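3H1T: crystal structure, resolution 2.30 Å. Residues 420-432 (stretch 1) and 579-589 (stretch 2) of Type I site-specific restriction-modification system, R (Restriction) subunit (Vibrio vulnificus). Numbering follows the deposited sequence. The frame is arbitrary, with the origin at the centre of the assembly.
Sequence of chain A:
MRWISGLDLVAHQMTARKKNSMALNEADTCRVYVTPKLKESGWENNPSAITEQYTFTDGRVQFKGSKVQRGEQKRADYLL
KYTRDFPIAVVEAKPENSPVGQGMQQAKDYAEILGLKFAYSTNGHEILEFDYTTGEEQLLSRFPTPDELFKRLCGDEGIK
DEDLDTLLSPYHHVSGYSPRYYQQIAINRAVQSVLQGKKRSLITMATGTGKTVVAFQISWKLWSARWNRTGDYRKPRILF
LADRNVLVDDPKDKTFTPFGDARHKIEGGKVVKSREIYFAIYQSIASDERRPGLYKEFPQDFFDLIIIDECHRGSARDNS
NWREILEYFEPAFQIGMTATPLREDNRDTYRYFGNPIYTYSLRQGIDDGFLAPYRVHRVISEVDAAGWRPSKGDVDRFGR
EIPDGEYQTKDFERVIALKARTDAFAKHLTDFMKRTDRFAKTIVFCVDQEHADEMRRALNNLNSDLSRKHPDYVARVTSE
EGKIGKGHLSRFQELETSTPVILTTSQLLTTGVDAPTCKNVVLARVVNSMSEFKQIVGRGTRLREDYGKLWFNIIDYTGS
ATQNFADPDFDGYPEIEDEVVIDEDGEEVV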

# COMPACT_ATOMS: atom_id res chain seq x y z
N ALA A 420 8.25 11.14 32.61
CA ALA A 420 8.31 10.84 34.03
C ALA A 420 7.93 9.39 34.29
O ALA A 420 8.21 8.83 35.36
CB ALA A 420 7.39 11.79 34.79
N ARG A 421 7.30 8.75 33.32
CA ARG A 421 6.87 7.36 33.50
C ARG A 421 7.67 6.33 32.71
O ARG A 421 7.27 5.17 32.62
CB ARG A 421 5.40 7.23 33.14
CG ARG A 421 4.52 8.10 34.01
CD ARG A 421 3.07 8.03 33.59
NE ARG A 421 2.25 8.81 34.50
CZ ARG A 421 1.20 9.53 34.13
NH1 ARG A 421 0.84 9.58 32.85
NH2 ARG A 421 0.52 10.21 35.04
N THR A 422 8.80 6.76 32.18
CA THR A 422 9.65 5.88 31.39
C THR A 422 9.88 4.53 32.03
O THR A 422 9.86 3.52 31.34
CB THR A 422 11.01 6.53 31.11
OG1 THR A 422 10.82 7.68 30.27
CG2 THR A 422 11.94 5.54 30.42
N ASP A 423 10.10 4.49 33.33
CA ASP A 423 10.35 3.21 33.99
C ASP A 423 9.11 2.35 34.14
O ASP A 423 9.21 1.13 34.18
CB ASP A 423 11.00 3.43 35.34
CG ASP A 423 12.50 3.34 35.28
OD1 ASP A 423 13.00 2.31 34.79
OD2 ASP A 423 13.18 4.29 35.72
N ALA A 424 7.94 2.97 34.23
CA ALA A 424 6.71 2.18 34.35
C ALA A 424 6.46 1.44 33.05
O ALA A 424 6.15 0.25 33.03
CB ALA A 424 5.53 3.09 34.66
N PHE A 425 6.58 2.19 31.96
CA PHE A 425 6.38 1.67 30.62
C PHE A 425 7.36 0.56 30.33
O PHE A 425 7.00 -0.49 29.79
CB PHE A 425 6.55 2.78 29.59
CG PHE A 425 5.62 3.93 29.79
CD1 PHE A 425 4.49 3.81 30.60
CD2 PHE A 425 5.87 5.14 29.19
CE1 PHE A 425 3.64 4.90 30.80
CE2 PHE A 425 5.01 6.23 29.39
CZ PHE A 425 3.90 6.11 30.19
N ALA A 426 8.62 0.78 30.70
CA ALA A 426 9.65 -0.23 30.47
C ALA A 426 9.37 -1.49 31.25
O ALA A 426 9.58 -2.59 30.76
CB ALA A 426 11.02 0.31 30.84
N LYS A 427 8.87 -1.34 32.48
CA LYS A 427 8.58 -2.52 33.28
C LYS A 427 7.41 -3.26 32.64
O LYS A 427 7.46 -4.48 32.44
CB LYS A 427 8.24 -2.15 34.73
CG LYS A 427 8.49 -3.31 35.69
CD LYS A 427 7.35 -3.54 36.66
CE LYS A 427 7.63 -4.73 37.63
NZ LYS A 427 7.57 -6.08 36.98
N HIS A 428 6.35 -2.52 32.31
CA HIS A 428 5.19 -3.14 31.70
C HIS A 428 5.48 -3.81 30.35
O HIS A 428 4.98 -4.90 30.08
CB HIS A 428 4.08 -2.11 31.53
CG HIS A 428 2.86 -2.67 30.86
ND1 HIS A 428 2.75 -2.75 29.49
CD2 HIS A 428 1.74 -3.23 31.37
CE1 HIS A 428 1.62 -3.35 29.19
NE2 HIS A 428 0.99 -3.65 30.31
N LEU A 429 6.31 -3.18 29.52
CA LEU A 429 6.67 -3.76 28.23
C LEU A 429 7.47 -5.05 28.42
O LEU A 429 7.27 -6.05 27.70
CB LEU A 429 7.49 -2.74 27.42
CG LEU A 429 7.95 -3.16 26.02
CD1 LEU A 429 6.78 -3.78 25.28
CD2 LEU A 429 8.51 -1.96 25.26
N THR A 430 8.38 -5.03 29.40
CA THR A 430 9.22 -6.19 29.68
C THR A 430 8.41 -7.39 30.16
O THR A 430 8.66 -8.52 29.73
CB THR A 430 10.31 -5.86 30.74
OG1 THR A 430 11.20 -4.88 30.20
CG2 THR A 430 11.09 -7.11 31.14
N ASP A 431 7.46 -7.14 31.05
CA ASP A 431 6.61 -8.22 31.57
C ASP A 431 5.78 -8.76 30.43
O ASP A 431 5.61 -9.97 30.30
CB ASP A 431 5.67 -7.71 32.67
CG ASP A 431 6.37 -7.51 34.00
OD1 ASP A 431 7.53 -7.96 34.17
OD2 ASP A 431 5.73 -6.91 34.90
N PHE A 432 5.26 -7.86 29.60
CA PHE A 432 4.46 -8.24 28.45
C PHE A 432 5.29 -9.17 27.58
O PHE A 432 4.88 -10.29 27.28
CB PHE A 432 4.02 -6.99 27.67
CG PHE A 432 3.43 -7.30 26.32
CD1 PHE A 432 4.26 -7.49 25.21
CD2 PHE A 432 2.05 -7.40 26.14
CE1 PHE A 432 3.72 -7.78 23.95
CE2 PHE A 432 1.50 -7.70 24.89
CZ PHE A 432 2.35 -7.89 23.79
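Stretch 2 579-589: EVVIDEDGEEV

Stretch 2 is a strand and a tight turn that rests its tip on one face of the helix 422-432. E579 to I582 run extended, with V580 and I582 pointing CA-to-CB toward the helix. V580 CG2 lies 4.2 Å from H428 NE2, and I582 also points at this histidine, its CD1 modelled 3.3 Å from H428 CD2.

D583 opens a type I turn that closes at G586, with G586 N bonded to D583 O at 3.0 Å. The D583 side chain braces this loop from within: its OD1 accepts from D585 N at 2.6 Å and E587 N at 3.0 Å. E584 is poorly ordered, though its O comes 4.0 Å from A424 CB; D585 O sits 3.2 Å from K427 CD.

G586 is the point of closest backbone approach, its CA 3.9 Å from A424 CA and 3.4 Å from A424 O in a CA-H...O contact. With phi/psi of 84/20 and a CB position that would clash with A424 O, glycine is required twice over.

Past the turn the chain doubles back, D583 N bonding E587 O at 2.9 Å. E587 OE1 makes a long salt bridge with K427 NZ, 3.7 Å, while K427 NZ also holds D431 OD2 at 2.9 Å. E588 OE2 finally reaches the H428 ring edge, 3.5 Å from NE2.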

# COMPACT_ATOMS: atom_id res chain seq x y z
N GLU A 579 -7.82 -2.48 27.02
CA GLU A 579 -7.21 -1.42 27.78
C GLU A 579 -6.92 -1.94 29.18
O GLU A 579 -7.70 -2.70 29.74
CB GLU A 579 -8.20 -0.26 27.81
CG GLU A 579 -7.94 0.82 28.80
CD GLU A 579 -9.16 1.68 29.00
OE1 GLU A 579 -9.71 2.18 28.00
OE2 GLU A 579 -9.57 1.86 30.17
N VAL A 580 -5.77 -1.55 29.73
CA VAL A 580 -5.41 -1.97 31.07
C VAL A 580 -4.94 -0.77 31.85
O VAL A 580 -4.37 0.17 31.28
CB VAL A 580 -4.28 -3.04 31.06
CG1 VAL A 580 -4.78 -4.33 30.45
CG2 VAL A 580 -3.09 -2.51 30.31
N VAL A 581 -5.21 -0.76 33.15
CA VAL A 581 -4.79 0.33 34.02
C VAL A 581 -3.49 -0.09 34.68
O VAL A 581 -3.31 -1.25 35.05
CB VAL A 581 -5.85 0.64 35.07
CG1 VAL A 581 -5.33 1.66 36.07
CG2 VAL A 581 -7.09 1.19 34.38
N ILE A 582 -2.57 0.84 34.83
CA ILE A 582 -1.28 0.48 35.39
C ILE A 582 -0.88 1.47 36.48
O ILE A 582 -1.22 2.65 36.39
CB ILE A 582 -0.28 0.44 34.19
CG1 ILE A 582 -0.12 -1.01 33.73
CG2 ILE A 582 0.98 1.18 34.49
CD1 ILE A 582 1.12 -1.69 34.24
N ASP A 583 -0.21 0.99 37.53
CA ASP A 583 0.21 1.88 38.63
C ASP A 583 1.52 2.58 38.32
O ASP A 583 2.08 2.39 37.24
CB ASP A 583 0.32 1.13 39.98
CG ASP A 583 1.47 0.11 40.01
OD1 ASP A 583 2.43 0.23 39.21
OD2 ASP A 583 1.43 -0.81 40.87
N GLU A 584 2.01 3.38 39.26
CA GLU A 584 3.26 4.10 39.04
C GLU A 584 4.50 3.25 38.89
O GLU A 584 5.56 3.78 38.59
CB GLU A 584 3.48 5.14 40.14
CG GLU A 584 2.49 6.30 40.09
CD GLU A 584 2.45 6.97 38.72
OE1 GLU A 584 3.46 7.62 38.36
OE2 GLU A 584 1.44 6.83 38.00
N ASP A 585 4.40 1.93 39.07
CA ASP A 585 5.56 1.05 38.91
C ASP A 585 5.44 0.20 37.65
O ASP A 585 6.32 -0.61 37.35
CB ASP A 585 5.73 0.11 40.11
CG ASP A 585 6.10 0.83 41.39
OD1 ASP A 585 7.22 1.37 41.48
OD2 ASP A 585 5.25 0.84 42.31
N GLY A 586 4.33 0.37 36.94
CA GLY A 586 4.11 -0.40 35.73
C GLY A 586 3.51 -1.77 35.98
O GLY A 586 3.63 -2.67 35.14
N GLU A 587 2.89 -1.96 37.15
CA GLU A 587 2.22 -3.22 37.47
C GLU A 587 0.75 -2.91 37.17
O GLU A 587 0.27 -1.82 37.50
CB GLU A 587 2.38 -3.57 38.96
CG GLU A 587 3.80 -3.55 39.48
CD GLU A 587 4.55 -4.85 39.25
OE1 GLU A 587 4.16 -5.60 38.33
OE2 GLU A 587 5.54 -5.12 39.97
N GLU A 588 0.03 -3.84 36.54
CA GLU A 588 -1.37 -3.56 36.25
C GLU A 588 -2.19 -3.64 37.54
O GLU A 588 -1.84 -4.37 38.48
CB GLU A 588 -1.96 -4.56 35.24
CG GLU A 588 -1.24 -4.68 33.92
CD GLU A 588 -2.02 -5.52 32.90
OE1 GLU A 588 -2.86 -6.35 33.33
OE2 GLU A 588 -1.80 -5.36 31.67
N VAL A 589 -3.30 -2.91 37.58
CA VAL A 589 -4.17 -2.91 38.75
C VAL A 589 -5.60 -3.23 38.33
O VAL A 589 -5.97 -3.02 37.17
CB VAL A 589 -4.10 -1.55 39.46
CG1 VAL A 589 -2.69 -1.30 39.96
CG2 VAL A 589 -4.51 -0.45 38.51